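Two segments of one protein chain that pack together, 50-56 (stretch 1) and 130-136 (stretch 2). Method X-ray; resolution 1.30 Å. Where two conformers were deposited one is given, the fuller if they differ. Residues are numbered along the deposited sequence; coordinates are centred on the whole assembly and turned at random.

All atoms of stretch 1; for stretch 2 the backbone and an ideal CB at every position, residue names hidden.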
# COMPACT_ATOMS: atom_id res chain seq x y z
N LEU A 50 -4.97 9.46 -10.79
CA LEU A 50 -4.20 8.44 -11.56
C LEU A 50 -3.47 7.52 -10.59
O LEU A 50 -2.69 7.93 -9.81
CB LEU A 50 -3.15 9.11 -12.49
CG LEU A 50 -3.67 10.09 -13.56
CD1 LEU A 50 -2.51 10.53 -14.44
CD2 LEU A 50 -4.82 9.45 -14.44
N SER A 51 -3.88 6.24 -10.68
CA SER A 51 -3.31 5.22 -9.79
C SER A 51 -1.79 5.24 -9.78
O SER A 51 -1.16 5.19 -8.72
CB SER A 51 -3.81 3.83 -10.19
OG SER A 51 -3.39 2.82 -9.30
N GLY A 52 -1.18 5.34 -10.95
CA GLY A 52 0.27 5.23 -11.06
C GLY A 52 1.00 6.32 -10.30
O GLY A 52 2.15 6.15 -9.91
N LEU A 53 0.37 7.48 -10.10
CA LEU A 53 1.02 8.62 -9.45
C LEU A 53 0.61 8.80 -7.96
O LEU A 53 1.02 9.73 -7.34
CB LEU A 53 0.65 9.91 -10.20
CG LEU A 53 0.97 9.88 -11.74
CD1 LEU A 53 0.74 11.29 -12.37
CD2 LEU A 53 2.44 9.43 -12.04
N SER A 54 -0.25 7.94 -7.46
CA SER A 54 -0.80 8.06 -6.10
C SER A 54 -0.24 6.93 -5.25
O SER A 54 -0.36 5.82 -5.60
CB SER A 54 -2.32 7.91 -6.22
OG SER A 54 -2.94 7.88 -4.92
N ASN A 55 0.33 7.26 -4.09
CA ASN A 55 0.98 6.26 -3.23
C ASN A 55 0.22 5.87 -1.97
O ASN A 55 0.55 4.90 -1.40
CB ASN A 55 2.37 6.75 -2.82
CG ASN A 55 3.32 6.93 -3.99
OD1 ASN A 55 3.44 6.12 -4.84
ND2 ASN A 55 4.04 7.99 -3.96
N ASP A 56 -0.76 6.66 -1.60
CA ASP A 56 -1.38 6.53 -0.26
C ASP A 56 -2.77 5.92 -0.28
O ASP A 56 -3.56 6.08 -1.20
CB ASP A 56 -1.40 7.92 0.40
CG ASP A 56 -2.29 8.90 -0.38
OD1 ASP A 56 -1.80 9.40 -1.39
OD2 ASP A 56 -3.42 9.13 -0.01
N UNK A 130 9.56 10.62 -16.49
CA UNK A 130 9.20 12.05 -16.51
C UNK A 130 7.92 12.40 -15.72
O UNK A 130 7.78 13.47 -15.29
CB UNK A 130 9.02 12.50 -17.96
N UNK A 131 7.01 11.43 -15.54
CA UNK A 131 5.77 11.64 -14.75
C UNK A 131 6.00 11.59 -13.22
O UNK A 131 5.17 11.98 -12.49
CB UNK A 131 4.74 10.58 -15.13
N UNK A 132 7.16 11.09 -12.77
CA UNK A 132 7.50 11.10 -11.34
C UNK A 132 6.91 9.94 -10.53
O UNK A 132 6.90 10.02 -9.35
CB UNK A 132 7.03 12.42 -10.72
N UNK A 133 6.47 8.88 -11.17
CA UNK A 133 5.89 7.75 -10.41
C UNK A 133 6.93 7.08 -9.51
O UNK A 133 8.04 7.01 -9.87
CB UNK A 133 5.30 6.71 -11.37
N UNK A 134 6.47 6.59 -8.36
CA UNK A 134 7.31 5.82 -7.43
C UNK A 134 6.97 4.31 -7.52
O UNK A 134 7.45 3.57 -6.70
CB UNK A 134 7.12 6.33 -6.00
N UNK A 135 6.19 3.91 -8.54
CA UNK A 135 5.65 2.55 -8.63
C UNK A 135 6.36 1.60 -9.64
O UNK A 135 5.88 0.54 -9.92
CB UNK A 135 4.17 2.65 -9.01
N UNK A 136 7.56 1.97 -10.09
CA UNK A 136 8.37 1.01 -10.86
C UNK A 136 8.72 -0.19 -9.92
O UNK A 136 8.88 -0.05 -8.73
CB UNK A 136 9.63 1.68 -11.40

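Position 130 lies far from stretch 1: nothing there comes within 5.5 Å of its ideal CB, so this contact leaves the choice open. The residue is Ala130, whose methyl group takes no part in the packing.

At position 131 the CA-to-CB bond points toward stretch 1, and the ideal CB lies 4.0 Å from Leu53 CD2. A methyl group invites an apolar neighbour, and many side chains with a CB methylene would serve. The residue is Tyr131. Its CB packs against Leu53, CB to CD2 being 4.0 Å, while with chi1 in the m well the ring leads away from stretch 1, so that the side chain's share of the contact falls to CB, beside the backbone Tyr131 O, which lies 3.8 Å from Leu53 CD2.

Position 132 has phi/psi of 84/17 and no atom of stretch 1 within 5.5 Å of its ideal CB. The positive phi favours glycine, with asparagine or aspartate as tolerable alternatives. It is Gly132; water 2 lies between its carbonyl and that of Leu53, with Gly132 O 3.1 Å and Leu53 O 3.2 Å from the water oxygen.

At position 133 the bond runs sideways, yet the ideal CB is 3.5 Å from Gly52 O, an acceptor pointing across the gap. A short donor such as serine or threonine would suit. Ser133, with chi1 in the t well, donates from OG to Gly52 O at 2.8 Å. The same OG accepts from the backbone N of position 135 at 3.0 Å, tying the local turn to the contact.

Position 134 points toward stretch 1, its ideal CB 3.9 Å from Asn55 OD1. The amide of Asn55 offers both a donor and an acceptor, so aspartate, asparagine or another short polar residue is plausible. Asp134 uses the donor: Asn55 ND2 gives a hydrogen bond to Asp134 OD2 at 2.9 Å. Water 1 bridges the two stretches: it accepts from Asp134 N, its oxygen 2.9 Å from that N, and lies 2.8 Å from Asn55 OD1 and 2.9 Å from Gly52 O, either of which it could serve as donor.

Position 135 also points toward stretch 1, where the carbonyls of Ser51, Gly52 and Ser54 are not far off. A long side chain with donors at its end, lysine or arginine, could reach them. Arg135 extends with chi2 and chi3 in t, and its guanidinium grips one carbonyl with two nitrogens: NE is 3.1 Å and NH1 3.0 Å from Ser54 O. That oxygen lies at the edge of the group, near its plane, where the N-H bonds can converge on it.

Position 136 is out of reach, and stretch 1 sets no preference. The residue is Trp136.

Stretch 2 130-136: AYGSDRW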
# COMPACT_ATOMS: atom_id res chain seq x y z
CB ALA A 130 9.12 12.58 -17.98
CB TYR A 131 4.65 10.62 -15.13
CG TYR A 131 4.23 10.64 -16.61
CD1 TYR A 131 4.72 9.67 -17.49
CD2 TYR A 131 3.41 11.64 -17.11
CE1 TYR A 131 4.37 9.67 -18.83
CE2 TYR A 131 3.01 11.65 -18.48
CZ TYR A 131 3.51 10.67 -19.33
OH TYR A 131 3.20 10.64 -20.65
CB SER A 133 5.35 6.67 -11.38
OG SER A 133 4.77 5.61 -10.63
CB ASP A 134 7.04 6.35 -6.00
CG ASP A 134 7.28 7.86 -5.90
OD1 ASP A 134 8.33 8.27 -6.24
OD2 ASP A 134 6.36 8.55 -5.53
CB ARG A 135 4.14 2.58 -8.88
CG ARG A 135 3.32 3.14 -7.70
CD ARG A 135 1.81 2.97 -8.02
NE ARG A 135 0.98 3.33 -6.86
CZ ARG A 135 0.71 2.52 -5.86
NH1 ARG A 135 -0.07 2.91 -4.88
NH2 ARG A 135 1.22 1.32 -5.84
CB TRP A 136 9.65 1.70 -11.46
CG TRP A 136 10.41 0.70 -12.37
CD1 TRP A 136 11.55 0.09 -12.06
CD2 TRP A 136 9.98 0.16 -13.66
NE1 TRP A 136 11.92 -0.78 -13.08
CE2 TRP A 136 10.95 -0.78 -14.05
CE3 TRP A 136 8.87 0.36 -14.49
CZ2 TRP A 136 10.87 -1.49 -15.25
CZ3 TRP A 136 8.78 -0.33 -15.66
CH2 TRP A 136 9.77 -1.23 -16.05
O HOH W 1 3.68 6.94 -7.55
O HOH W 2 4.13 9.83 -7.87
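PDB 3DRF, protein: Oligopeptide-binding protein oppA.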